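Side-chain contacts in CalS11 (Micromonospora echinospora, PDB 3TOS), which is a calicheamicin methyltransferase that binds S-adenosyl-L-homocysteine and probably transfers a methyl group to an oxygen during biosynthesis of the antibiotic: residues F130-P133 with G134-A138; E164-V167 with R168-V171; E194-K197 with A198-A202. All coordinates share one frame; numbering follows the deposited sequence.

All three contacts are local, partly buried and touch S-adenosyl-L-homocysteine within one methyltransferase domain. Interaction 1, the loop leading into helix 136-148, is mostly apolar: Val132 and Tyr136 are buried, and an aromatic ring reaches the sulfur. Interaction 2, at the start of helix 167-177, is the polar one; its carboxylate serves helix and adenine, with Val167, Thr170 and Val171 buried and Glu169 at the surface. Interaction 3, within helix 193-203, buries Pro195, Thr196, Val199 and Leu200 and keeps a charge pair on its more exposed side, Glu201 at the surface. Interactions 2 and 3 pack together, centres about 10 Å apart, through valines, a proline and a salt bridge; interaction 1 touches interaction 2 alone.

Interaction 1 of 3, residues F130-P133 with G134-A138; sequences FAVP and GGYPA. With SAH (S-adenosyl-L-homocysteine), chain O.
Val132 and Tyr136 approach each other at a slant, so that one valine methyl rests against the root of the tyrosine side chain. Val132 CG2 is 3.6 Å from Tyr136 CB and also touches CG and CD2, meeting the ring obliquely. Tyr136 CG stands anti to its own nitrogen (chi1 -167°), which carries the ring away from residues 130-133 to where OH is hydrogen-bonded to the carbonyl oxygen of Phe80. The ring of Pro133 adds a looser contact, its CD 4.2 Å from Tyr136 CD1, again obliquely. Pro133 and Tyr136 are brought together by a type II beta turn that runs from one to the other and leads the loop into helix 136-148, with Gly135 as N-cap residue. Tyr136 N donates to Pro133 O across 2.9 Å, arriving from above the carbonyl plane, 36° out of it. Gly135 sits at a positive phi of 88°, where a CB would be jammed against the preceding carbonyl oxygen. Pro133 packs on Pro34 and Tyr136 on Ile35 of a second subunit, so the turn is part of the assembly as well as of the fold. At the other end of the loop, Phe130 reaches S-adenosyl-L-homocysteine. Phe130 CB is 3.7 Å from the ribose atom C3', and the sulfur SD lies over one face of the Phe130 ring, 3.9 Å above its plane and offset toward the rim. The Phe112 ring meets that of Phe130 nearly at right angles, and the bound glutamic acid touches Phe130 too.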
ATOM      1  N   PHE B 130      34.817  24.205  23.382  1.00 13.26           N
ATOM      2  CA  PHE B 130      33.451  24.593  23.081  1.00 12.28           C
ATOM      3  C   PHE B 130      32.830  25.635  24.032  1.00 11.58           C
ATOM      4  O   PHE B 130      31.618  25.898  23.943  1.00 13.39           O
ATOM      5  CB  PHE B 130      32.450  23.435  22.880  1.00 15.38           C
ATOM      6  CG  PHE B 130      32.791  22.475  21.785  1.00 17.64           C
ATOM      7  CD1 PHE B 130      32.864  22.879  20.465  1.00 19.39           C
ATOM      8  CD2 PHE B 130      32.949  21.137  22.085  1.00 17.65           C
ATOM      9  CE1 PHE B 130      33.184  21.978  19.455  1.00 19.65           C
ATOM     10  CE2 PHE B 130      33.254  20.219  21.096  1.00 18.40           C
ATOM     11  CZ  PHE B 130      33.359  20.645  19.753  1.00 18.28           C
ATOM     12  N   ALA B 131      33.625  26.215  24.938  1.00 12.24           N
ATOM     13  CA  ALA B 131      33.156  27.311  25.789  1.00 12.96           C
ATOM     14  C   ALA B 131      32.523  28.421  24.922  1.00 13.52           C
ATOM     15  O   ALA B 131      33.035  28.737  23.837  1.00 15.22           O
ATOM     16  CB  ALA B 131      34.277  27.919  26.564  1.00 11.34           C
ATOM     17  N   VAL B 132      31.433  29.020  25.411  1.00 13.03           N
ATOM     18  CA  VAL B 132      30.903  30.187  24.787  1.00 13.90           C
ATOM     19  C   VAL B 132      31.093  31.351  25.784  1.00 12.72           C
ATOM     20  O   VAL B 132      31.402  31.139  26.945  1.00 11.76           O
ATOM     21  CB  VAL B 132      29.418  29.976  24.381  1.00 13.29           C
ATOM     22  CG1 VAL B 132      29.329  28.786  23.384  1.00 13.89           C
ATOM     23  CG2 VAL B 132      28.553  29.684  25.582  1.00 12.35           C
ATOM     24  N   PRO B 133      30.934  32.595  25.313  1.00 13.99           N
ATOM     25  CA  PRO B 133      31.349  33.709  26.157  1.00 13.28           C
ATOM     26  C   PRO B 133      30.583  33.839  27.447  1.00 14.95           C
ATOM     27  O   PRO B 133      29.391  33.426  27.517  1.00 14.32           O
ATOM     28  CB  PRO B 133      30.998  34.918  25.281  1.00 13.04           C
ATOM     29  CG  PRO B 133      31.131  34.448  23.887  1.00 14.75           C
ATOM     30  CD  PRO B 133      30.641  33.012  23.916  1.00 13.52           C
ATOM     31  N   GLY B 134      31.222  34.432  28.459  1.00 14.64           N
ATOM     32  CA  GLY B 134      30.472  34.891  29.625  1.00 14.70           C
ATOM     33  C   GLY B 134      29.228  35.693  29.301  1.00 15.27           C
ATOM     34  O   GLY B 134      29.277  36.608  28.469  1.00 15.68           O
ATOM     35  N   GLY B 135      28.098  35.295  29.911  1.00 15.04           N
ATOM     36  CA  GLY B 135      26.854  35.963  29.668  1.00 14.51           C
ATOM     37  C   GLY B 135      26.099  35.406  28.475  1.00 11.73           C
ATOM     38  O   GLY B 135      25.039  35.898  28.184  1.00 11.63           O
ATOM     39  N   TYR B 136      26.661  34.417  27.779  1.00 10.24           N
ATOM     40  CA  TYR B 136      25.977  33.912  26.626  1.00 10.12           C
ATOM     41  C   TYR B 136      24.508  33.347  26.856  1.00 11.00           C
ATOM     42  O   TYR B 136      23.643  33.579  26.028  1.00 10.53           O
ATOM     43  CB  TYR B 136      26.878  32.886  25.855  1.00  9.69           C
ATOM     44  CG  TYR B 136      26.284  32.610  24.489  1.00 10.27           C
ATOM     45  CD1 TYR B 136      26.496  33.508  23.431  1.00 10.22           C
ATOM     46  CD2 TYR B 136      25.409  31.533  24.282  1.00  9.84           C
ATOM     47  CE1 TYR B 136      25.924  33.293  22.172  1.00 10.55           C
ATOM     48  CE2 TYR B 136      24.783  31.354  23.041  1.00 10.13           C
ATOM     49  CZ  TYR B 136      25.057  32.231  21.983  1.00 10.82           C
ATOM     50  OH  TYR B 136      24.477  32.040  20.766  1.00 11.50           O
ATOM     51  N   PRO B 137      24.267  32.599  27.938  1.00 10.60           N
ATOM     52  CA  PRO B 137      22.927  32.054  28.100  1.00 10.70           C
ATOM     53  C   PRO B 137      21.861  33.130  28.146  1.00 10.79           C
ATOM     54  O   PRO B 137      20.793  32.876  27.605  1.00 11.81           O
ATOM     55  CB  PRO B 137      23.010  31.242  29.418  1.00 12.71           C
ATOM     56  CG  PRO B 137      24.514  30.835  29.541  1.00 13.68           C
ATOM     57  CD  PRO B 137      25.245  32.080  28.922  1.00 12.16           C
ATOM     58  N   ALA B 138      22.146  34.302  28.741  1.00 10.31           N
ATOM     59  CA  ALA B 138      21.185  35.389  28.701  1.00 12.11           C
ATOM     60  C   ALA B 138      20.877  35.851  27.289  1.00 12.45           C
ATOM     61  O   ALA B 138      19.726  36.167  26.966  1.00 11.96           O
ATOM     62  CB  ALA B 138      21.646  36.550  29.574  1.00 14.15           C
TER
HETATM   63  N   SAH O 258      24.552  21.248  19.593  1.00  9.79           N
HETATM   64  CA  SAH O 258      25.622  22.262  19.324  1.00 10.23           C
HETATM   65  CB  SAH O 258      27.026  21.710  19.510  1.00  9.20           C
HETATM   66  CG  SAH O 258      27.310  21.318  20.975  1.00  9.29           C
HETATM   67  SD  SAH O 258      29.067  21.169  21.223  1.00 10.34           S
HETATM   68  C   SAH O 258      25.443  22.700  17.872  1.00 12.03           C
HETATM   69  O   SAH O 258      26.197  23.595  17.378  1.00 12.30           O
HETATM   70  OXT SAH O 258      24.498  22.284  17.190  1.00 11.85           O
HETATM   71  C5' SAH O 258      29.181  20.118  22.680  1.00  9.70           C
HETATM   72  C4' SAH O 258      28.582  20.757  23.978  1.00  9.00           C
HETATM   73  O4' SAH O 258      28.466  19.735  24.978  1.00  9.67           O
HETATM   74  C3' SAH O 258      29.561  21.802  24.535  1.00  9.51           C
HETATM   75  O3' SAH O 258      28.944  23.114  24.537  1.00 10.19           O
HETATM   76  C2' SAH O 258      29.879  21.263  25.919  1.00 10.52           C
HETATM   77  O2' SAH O 258      30.055  22.266  26.941  1.00 11.26           O
HETATM   78  C1' SAH O 258      28.650  20.369  26.211  1.00  9.10           C
HETATM   79  N9  SAH O 258      28.940  19.336  27.235  1.00  9.50           N
HETATM   80  C8  SAH O 258      29.816  18.299  27.152  1.00 11.22           C
HETATM   81  N7  SAH O 258      29.786  17.672  28.357  1.00 10.20           N
HETATM   82  C5  SAH O 258      28.930  18.301  29.188  1.00  9.83           C
HETATM   83  C6  SAH O 258      28.484  18.095  30.571  1.00  9.24           C
HETATM   84  N6  SAH O 258      29.031  17.111  31.322  1.00 12.05           N
HETATM   85  N1  SAH O 258      27.552  18.961  31.041  1.00 10.83           N
HETATM   86  C2  SAH O 258      27.027  19.961  30.271  1.00 10.60           C
HETATM   87  N3  SAH O 258      27.438  20.253  29.017  1.00 10.02           N
HETATM   88  C4  SAH O 258      28.346  19.385  28.446  1.00  9.51           C

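Interaction 2 of 3, residues E164-V167 with R168-V171; sequences EGDV and RETV. With SAH (S-adenosyl-L-homocysteine), chain O.
Asp166 and Arg168 meet through carboxylate and guanidinium at the N-terminus of helix 167-177, where Asp166 is the N-cap. The site follows strand 160-164 in the Rossmann-like methyltransferase fold and holds the adenine of S-adenosyl-L-homocysteine. Asp166 swings CG opposite its own nitrogen (chi1 -173°), which brings OD1 within 3.0 Å of Arg168 N, the capping bond. The same oxygen accepts from Arg168 NE and from adenine N6, while Asp166 OD2 offers its syn lone pair to Arg168 NH2 at 2.8 Å. The grip is therefore side-on, the two planar groups turned 44° apart; NH2 also bridges to Asp114, and NH1 turns to Glu194. A leucine in place of Asp166 would probably leave adenine N6 and the Arg168 N-H without their acceptor and take away the side-on hold on the guanidinium, leaving it to Asp114 and Glu194. Val167 N completes the adenine recognition, donating to N1 at 3.0 Å. The packed side of the helix is apolar: Val167 CB lies 3.7 Å from Val171 CG2, and both valines rest against Phe106. Gly165 is pressed close to Thr170, and a CB there would run into Thr170 CG2. The solvent side is looser. Exposed Glu169 bends back until its OE1 is 3.9 Å from Asp166 OD2, a pairing of like charges that the neighbouring arginine probably tempers. Back on the buried side, by Thr170, one water accepts from Thr170 OG1 at 2.7 Å and donates to Gly165 O at 2.8 Å.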
ATOM      1  N   GLU B 164      21.745  25.499  33.056  1.00 11.50           N
ATOM      2  CA  GLU B 164      23.235  25.680  33.065  1.00 12.21           C
ATOM      3  C   GLU B 164      23.878  24.804  34.110  1.00 12.23           C
ATOM      4  O   GLU B 164      23.452  24.824  35.292  1.00 13.53           O
ATOM      5  CB  GLU B 164      23.600  27.139  33.374  1.00 14.83           C
ATOM      6  CG  GLU B 164      22.918  28.121  32.441  1.00 17.47           C
ATOM      7  CD  GLU B 164      23.252  29.563  32.776  1.00 20.78           C
ATOM      8  OE1 GLU B 164      24.471  29.858  32.993  1.00 22.19           O
ATOM      9  OE2 GLU B 164      22.281  30.401  32.785  1.00 21.22           O
ATOM     10  N   GLY B 165      24.913  24.078  33.688  1.00  9.89           N
ATOM     11  CA  GLY B 165      25.734  23.266  34.574  1.00 10.41           C
ATOM     12  C   GLY B 165      26.052  21.902  33.984  1.00 10.84           C
ATOM     13  O   GLY B 165      25.772  21.625  32.806  1.00 11.36           O
ATOM     14  N   ASP B 166      26.672  21.036  34.801  1.00 10.81           N
ATOM     15  CA  ASP B 166      27.053  19.697  34.342  1.00 10.28           C
ATOM     16  C   ASP B 166      25.841  18.801  34.318  1.00  9.93           C
ATOM     17  O   ASP B 166      25.160  18.666  35.342  1.00 10.28           O
ATOM     18  CB  ASP B 166      28.084  19.190  35.333  1.00 11.02           C
ATOM     19  CG  ASP B 166      28.698  17.906  34.929  1.00 14.31           C
ATOM     20  OD1 ASP B 166      28.095  17.093  34.211  1.00 12.08           O
ATOM     21  OD2 ASP B 166      29.866  17.715  35.280  1.00 20.46           O
ATOM     22  N   VAL B 167      25.538  18.213  33.154  1.00  9.10           N
ATOM     23  CA  VAL B 167      24.340  17.336  32.976  1.00 10.36           C
ATOM     24  C   VAL B 167      24.276  16.205  33.960  1.00 11.28           C
ATOM     25  O   VAL B 167      23.169  15.708  34.264  1.00 11.13           O
ATOM     26  CB  VAL B 167      24.153  16.782  31.533  1.00  8.99           C
ATOM     27  CG1 VAL B 167      23.828  17.937  30.525  1.00 10.88           C
ATOM     28  CG2 VAL B 167      25.353  15.958  31.088  1.00  9.94           C
ATOM     29  N   ARG B 168      25.408  15.756  34.471  1.00 10.92           N
ATOM     30  CA  ARG B 168      25.391  14.685  35.487  1.00 11.76           C
ATOM     31  C   ARG B 168      24.563  15.077  36.704  1.00 11.51           C
ATOM     32  O   ARG B 168      23.933  14.221  37.363  1.00 12.20           O
ATOM     33  CB  ARG B 168      26.811  14.288  35.904  1.00 12.56           C
ATOM     34  CG  ARG B 168      27.539  13.615  34.752  1.00 16.65           C
ATOM     35  CD  ARG B 168      29.001  13.350  35.038  1.00 21.81           C
ATOM     36  NE  ARG B 168      29.750  14.563  34.810  1.00 24.26           N
ATOM     37  CZ  ARG B 168      31.047  14.605  34.540  1.00 21.86           C
ATOM     38  NH1 ARG B 168      31.771  13.490  34.427  1.00 22.44           N
ATOM     39  NH2 ARG B 168      31.608  15.769  34.365  1.00 21.59           N
ATOM     40  N   GLU B 169      24.539  16.382  36.980  1.00 11.11           N
ATOM     41  CA  GLU B 169      23.718  16.920  38.103  1.00 11.09           C
ATOM     42  C   GLU B 169      22.402  17.528  37.630  1.00 10.34           C
ATOM     43  O   GLU B 169      21.325  17.359  38.265  1.00 12.55           O
ATOM     44  CB  GLU B 169      24.538  17.950  38.894  1.00 14.09           C
ATOM     45  CG  GLU B 169      25.586  17.334  39.818  1.00 19.81           C
ATOM     46  CD  GLU B 169      26.781  16.577  39.135  0.33 21.79           C
ATOM     47  OE1 GLU B 169      27.607  17.176  38.387  0.53 23.08           O
ATOM     48  OE2 GLU B 169      26.932  15.363  39.421  0.50 22.49           O
ATOM     49  N   THR B 170      22.480  18.304  36.537  1.00 10.22           N
ATOM     50  CA  THR B 170      21.340  19.154  36.184  1.00 10.57           C
ATOM     51  C   THR B 170      20.229  18.356  35.510  1.00  9.78           C
ATOM     52  O   THR B 170      19.086  18.762  35.583  1.00 10.86           O
ATOM     53  CB  THR B 170      21.751  20.284  35.243  1.00 10.05           C
ATOM     54  OG1 THR B 170      22.251  19.714  34.037  1.00 11.39           O
ATOM     55  CG2 THR B 170      22.831  21.171  35.861  1.00 10.01           C
ATOM     56  N   VAL B 171      20.539  17.234  34.819  1.00  9.79           N
ATOM     57  CA  VAL B 171      19.469  16.459  34.161  1.00 10.03           C
ATOM     58  C   VAL B 171      18.628  15.696  35.182  1.00  9.02           C
ATOM     59  O   VAL B 171      17.425  15.822  35.199  1.00  9.94           O
ATOM     60  CB  VAL B 171      19.984  15.562  32.971  1.00  9.56           C
ATOM     61  CG1 VAL B 171      18.853  14.598  32.472  1.00 10.91           C
ATOM     62  CG2 VAL B 171      20.431  16.497  31.816  1.00  9.40           C
TER
HETATM   63  N   SAH O 258      24.552  21.248  19.593  1.00  9.79           N
HETATM   64  CA  SAH O 258      25.622  22.262  19.324  1.00 10.23           C
HETATM   65  CB  SAH O 258      27.026  21.710  19.510  1.00  9.20           C
HETATM   66  CG  SAH O 258      27.310  21.318  20.975  1.00  9.29           C
HETATM   67  SD  SAH O 258      29.067  21.169  21.223  1.00 10.34           S
HETATM   68  C   SAH O 258      25.443  22.700  17.872  1.00 12.03           C
HETATM   69  O   SAH O 258      26.197  23.595  17.378  1.00 12.30           O
HETATM   70  OXT SAH O 258      24.498  22.284  17.190  1.00 11.85           O
HETATM   71  C5' SAH O 258      29.181  20.118  22.680  1.00  9.70           C
HETATM   72  C4' SAH O 258      28.582  20.757  23.978  1.00  9.00           C
HETATM   73  O4' SAH O 258      28.466  19.735  24.978  1.00  9.67           O
HETATM   74  C3' SAH O 258      29.561  21.802  24.535  1.00  9.51           C
HETATM   75  O3' SAH O 258      28.944  23.114  24.537  1.00 10.19           O
HETATM   76  C2' SAH O 258      29.879  21.263  25.919  1.00 10.52           C
HETATM   77  O2' SAH O 258      30.055  22.266  26.941  1.00 11.26           O
HETATM   78  C1' SAH O 258      28.650  20.369  26.211  1.00  9.10           C
HETATM   79  N9  SAH O 258      28.940  19.336  27.235  1.00  9.50           N
HETATM   80  C8  SAH O 258      29.816  18.299  27.152  1.00 11.22           C
HETATM   81  N7  SAH O 258      29.786  17.672  28.357  1.00 10.20           N
HETATM   82  C5  SAH O 258      28.930  18.301  29.188  1.00  9.83           C
HETATM   83  C6  SAH O 258      28.484  18.095  30.571  1.00  9.24           C
HETATM   84  N6  SAH O 258      29.031  17.111  31.322  1.00 12.05           N
HETATM   85  N1  SAH O 258      27.552  18.961  31.041  1.00 10.83           N
HETATM   86  C2  SAH O 258      27.027  19.961  30.271  1.00 10.60           C
HETATM   87  N3  SAH O 258      27.438  20.253  29.017  1.00 10.02           N
HETATM   88  C4  SAH O 258      28.346  19.385  28.446  1.00  9.51           C
HETATM   89  O   HOH W   1      23.060  21.586  32.215  1.00 11.06           O

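Interaction 3 of 3, residues E194-K197 with A198-A202; sequences EPTK and AVLEA. With SAH (S-adenosyl-L-homocysteine), chain O.
From Glu194 to Glu201 the backbone is regular alpha helix, with Ala198, Val199, Leu200 and Glu201 each donating its N-H to the carbonyl oxygen four residues earlier, Leu200 N lying 2.9 Å from Thr196 O. The side chains sort by face of helix 193-203. On the more exposed side Lys197 and Glu201, one turn apart, cross obliquely. Lys197 runs out straight, its chain lying against Ala229 and Val233 of helix 225-233, and bends only at its last torsion, chi4 -75°, which turns NZ back to the glutamate. Lys197 NZ then meets the syn lone pair of Glu201 OE2 at 2.8 Å, a salt bridge. A water bridges the same two groups, accepting from Lys197 NZ at 3.2 Å and donating to Glu201 OE1 at 2.7 Å, so both carboxylate oxygens are engaged. On the inner face Thr196 and Leu200 lie side by side and point the same way, Thr196 CG2 4.2 Å from Leu200 CD1, and both rest on Phe188 of strand 183-188. Thr196 OG1 is satisfied by Leu192 O, one turn back. Pro195 faces the cofactor pocket: its CB is 3.4 Å from N6 of S-adenosyl-L-homocysteine, and it touches Val167, as does Val199. The helix thus divides its chemistry, with aliphatic groups pressing on sheet, neighbouring helix and adenine, while the charge pair is bridged partly through water, so its attraction is probably weakened by solvent.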
ATOM      1  N   GLU B 194      31.215  10.011  29.675  1.00 10.45           N
ATOM      2  CA  GLU B 194      30.580   9.998  31.040  1.00 11.19           C
ATOM      3  C   GLU B 194      29.222  10.723  31.095  1.00 10.30           C
ATOM      4  O   GLU B 194      28.261  10.162  31.622  1.00 10.92           O
ATOM      5  CB  GLU B 194      31.545  10.560  32.101  1.00 12.92           C
ATOM      6  CG  GLU B 194      32.721   9.635  32.313  1.00 15.72           C
ATOM      7  CD  GLU B 194      33.558  10.034  33.503  1.00 21.39           C
ATOM      8  OE1 GLU B 194      33.008  10.682  34.451  1.00 25.71           O
ATOM      9  OE2 GLU B 194      34.727   9.645  33.581  1.00 21.14           O
ATOM     10  N   PRO B 195      29.140  11.953  30.589  1.00  9.41           N
ATOM     11  CA  PRO B 195      27.844  12.609  30.696  1.00  8.03           C
ATOM     12  C   PRO B 195      26.810  11.953  29.794  1.00  8.53           C
ATOM     13  O   PRO B 195      25.628  11.937  30.146  1.00  9.14           O
ATOM     14  CB  PRO B 195      28.161  14.041  30.218  1.00  9.02           C
ATOM     15  CG  PRO B 195      29.396  13.946  29.438  1.00 10.45           C
ATOM     16  CD  PRO B 195      30.207  12.880  30.133  1.00  9.26           C
ATOM     17  N   THR B 196      27.228  11.435  28.638  1.00  9.09           N
ATOM     18  CA  THR B 196      26.277  10.700  27.798  1.00  8.24           C
ATOM     19  C   THR B 196      25.649   9.530  28.557  1.00  8.20           C
ATOM     20  O   THR B 196      24.435   9.332  28.471  1.00  8.79           O
ATOM     21  CB  THR B 196      26.916  10.240  26.476  1.00  8.55           C
ATOM     22  OG1 THR B 196      27.396  11.410  25.771  1.00  9.98           O
ATOM     23  CG2 THR B 196      25.915   9.453  25.598  1.00  8.19           C
ATOM     24  N   LYS B 197      26.486   8.711  29.146  1.00  9.83           N
ATOM     25  CA  LYS B 197      26.032   7.567  29.923  1.00  9.90           C
ATOM     26  C   LYS B 197      25.084   7.973  31.044  1.00  9.47           C
ATOM     27  O   LYS B 197      24.019   7.364  31.191  1.00  9.48           O
ATOM     28  CB  LYS B 197      27.253   6.827  30.529  1.00 10.57           C
ATOM     29  CG  LYS B 197      26.843   5.532  31.319  1.00 11.40           C
ATOM     30  CD  LYS B 197      28.116   4.829  31.808  1.00 12.80           C
ATOM     31  CE  LYS B 197      27.818   3.457  32.435  1.00 14.77           C
ATOM     32  NZ  LYS B 197      27.229   3.661  33.752  1.00 16.42           N
ATOM     33  N   ALA B 198      25.470   8.988  31.809  1.00  9.72           N
ATOM     34  CA  ALA B 198      24.613   9.447  32.911  1.00  9.77           C
ATOM     35  C   ALA B 198      23.245   9.931  32.414  1.00  9.67           C
ATOM     36  O   ALA B 198      22.221   9.701  33.085  1.00 10.37           O
ATOM     37  CB  ALA B 198      25.320  10.600  33.658  1.00 10.71           C
ATOM     38  N   VAL B 199      23.230  10.650  31.289  1.00  9.23           N
ATOM     39  CA  VAL B 199      21.978  11.197  30.845  1.00  8.92           C
ATOM     40  C   VAL B 199      21.121  10.113  30.236  1.00  8.45           C
ATOM     41  O   VAL B 199      19.917  10.089  30.458  1.00  9.78           O
ATOM     42  CB  VAL B 199      22.221  12.339  29.847  1.00  8.57           C
ATOM     43  CG1 VAL B 199      20.897  12.719  29.163  1.00 10.36           C
ATOM     44  CG2 VAL B 199      22.824  13.553  30.580  1.00 10.71           C
ATOM     45  N   LEU B 200      21.718   9.159  29.512  1.00  8.08           N
ATOM     46  CA  LEU B 200      20.920   8.055  28.980  1.00  9.93           C
ATOM     47  C   LEU B 200      20.234   7.330  30.125  1.00 10.95           C
ATOM     48  O   LEU B 200      19.047   6.964  30.036  1.00 12.35           O
ATOM     49  CB  LEU B 200      21.825   7.034  28.253  1.00 12.04           C
ATOM     50  CG  LEU B 200      22.141   7.331  26.812  1.00 14.44           C
ATOM     51  CD1 LEU B 200      23.258   6.321  26.395  1.00 15.19           C
ATOM     52  CD2 LEU B 200      20.864   7.196  25.907  1.00 14.25           C
ATOM     53  N   GLU B 201      20.979   7.090  31.197  1.00 11.97           N
ATOM     54  CA  GLU B 201      20.380   6.369  32.387  1.00 11.09           C
ATOM     55  C   GLU B 201      19.213   7.179  33.011  1.00 11.93           C
ATOM     56  O   GLU B 201      18.168   6.599  33.396  1.00 14.21           O
ATOM     57  CB  GLU B 201      21.484   6.104  33.420  1.00 11.27           C
ATOM     58  CG  GLU B 201      22.412   5.023  32.978  1.00 11.40           C
ATOM     59  CD  GLU B 201      23.744   5.026  33.688  1.00 13.95           C
ATOM     60  OE1 GLU B 201      24.087   6.009  34.387  1.00 15.74           O
ATOM     61  OE2 GLU B 201      24.499   4.030  33.491  1.00 15.29           O
ATOM     62  N   ALA B 202      19.409   8.488  33.122  1.00 10.81           N
ATOM     63  CA  ALA B 202      18.416   9.384  33.726  1.00 10.44           C
ATOM     64  C   ALA B 202      17.102   9.516  32.910  1.00 10.34           C
ATOM     65  O   ALA B 202      16.013   9.571  33.512  1.00 10.30           O
ATOM     66  CB  ALA B 202      19.047  10.811  33.934  1.00 10.38           C
TER
HETATM   67  N   SAH O 258      24.552  21.248  19.593  1.00  9.79           N
HETATM   68  CA  SAH O 258      25.622  22.262  19.324  1.00 10.23           C
HETATM   69  CB  SAH O 258      27.026  21.710  19.510  1.00  9.20           C
HETATM   70  CG  SAH O 258      27.310  21.318  20.975  1.00  9.29           C
HETATM   71  SD  SAH O 258      29.067  21.169  21.223  1.00 10.34           S
HETATM   72  C   SAH O 258      25.443  22.700  17.872  1.00 12.03           C
HETATM   73  O   SAH O 258      26.197  23.595  17.378  1.00 12.30           O
HETATM   74  OXT SAH O 258      24.498  22.284  17.190  1.00 11.85           O
HETATM   75  C5' SAH O 258      29.181  20.118  22.680  1.00  9.70           C
HETATM   76  C4' SAH O 258      28.582  20.757  23.978  1.00  9.00           C
HETATM   77  O4' SAH O 258      28.466  19.735  24.978  1.00  9.67           O
HETATM   78  C3' SAH O 258      29.561  21.802  24.535  1.00  9.51           C
HETATM   79  O3' SAH O 258      28.944  23.114  24.537  1.00 10.19           O
HETATM   80  C2' SAH O 258      29.879  21.263  25.919  1.00 10.52           C
HETATM   81  O2' SAH O 258      30.055  22.266  26.941  1.00 11.26           O
HETATM   82  C1' SAH O 258      28.650  20.369  26.211  1.00  9.10           C
HETATM   83  N9  SAH O 258      28.940  19.336  27.235  1.00  9.50           N
HETATM   84  C8  SAH O 258      29.816  18.299  27.152  1.00 11.22           C
HETATM   85  N7  SAH O 258      29.786  17.672  28.357  1.00 10.20           N
HETATM   86  C5  SAH O 258      28.930  18.301  29.188  1.00  9.83           C
HETATM   87  C6  SAH O 258      28.484  18.095  30.571  1.00  9.24           C
HETATM   88  N6  SAH O 258      29.031  17.111  31.322  1.00 12.05           N
HETATM   89  N1  SAH O 258      27.552  18.961  31.041  1.00 10.83           N
HETATM   90  C2  SAH O 258      27.027  19.961  30.271  1.00 10.60           C
HETATM   91  N3  SAH O 258      27.438  20.253  29.017  1.00 10.02           N
HETATM   92  C4  SAH O 258      28.346  19.385  28.446  1.00  9.51           C
HETATM   93  O   HOH W   2      26.664   6.636  34.876  1.00 20.66           O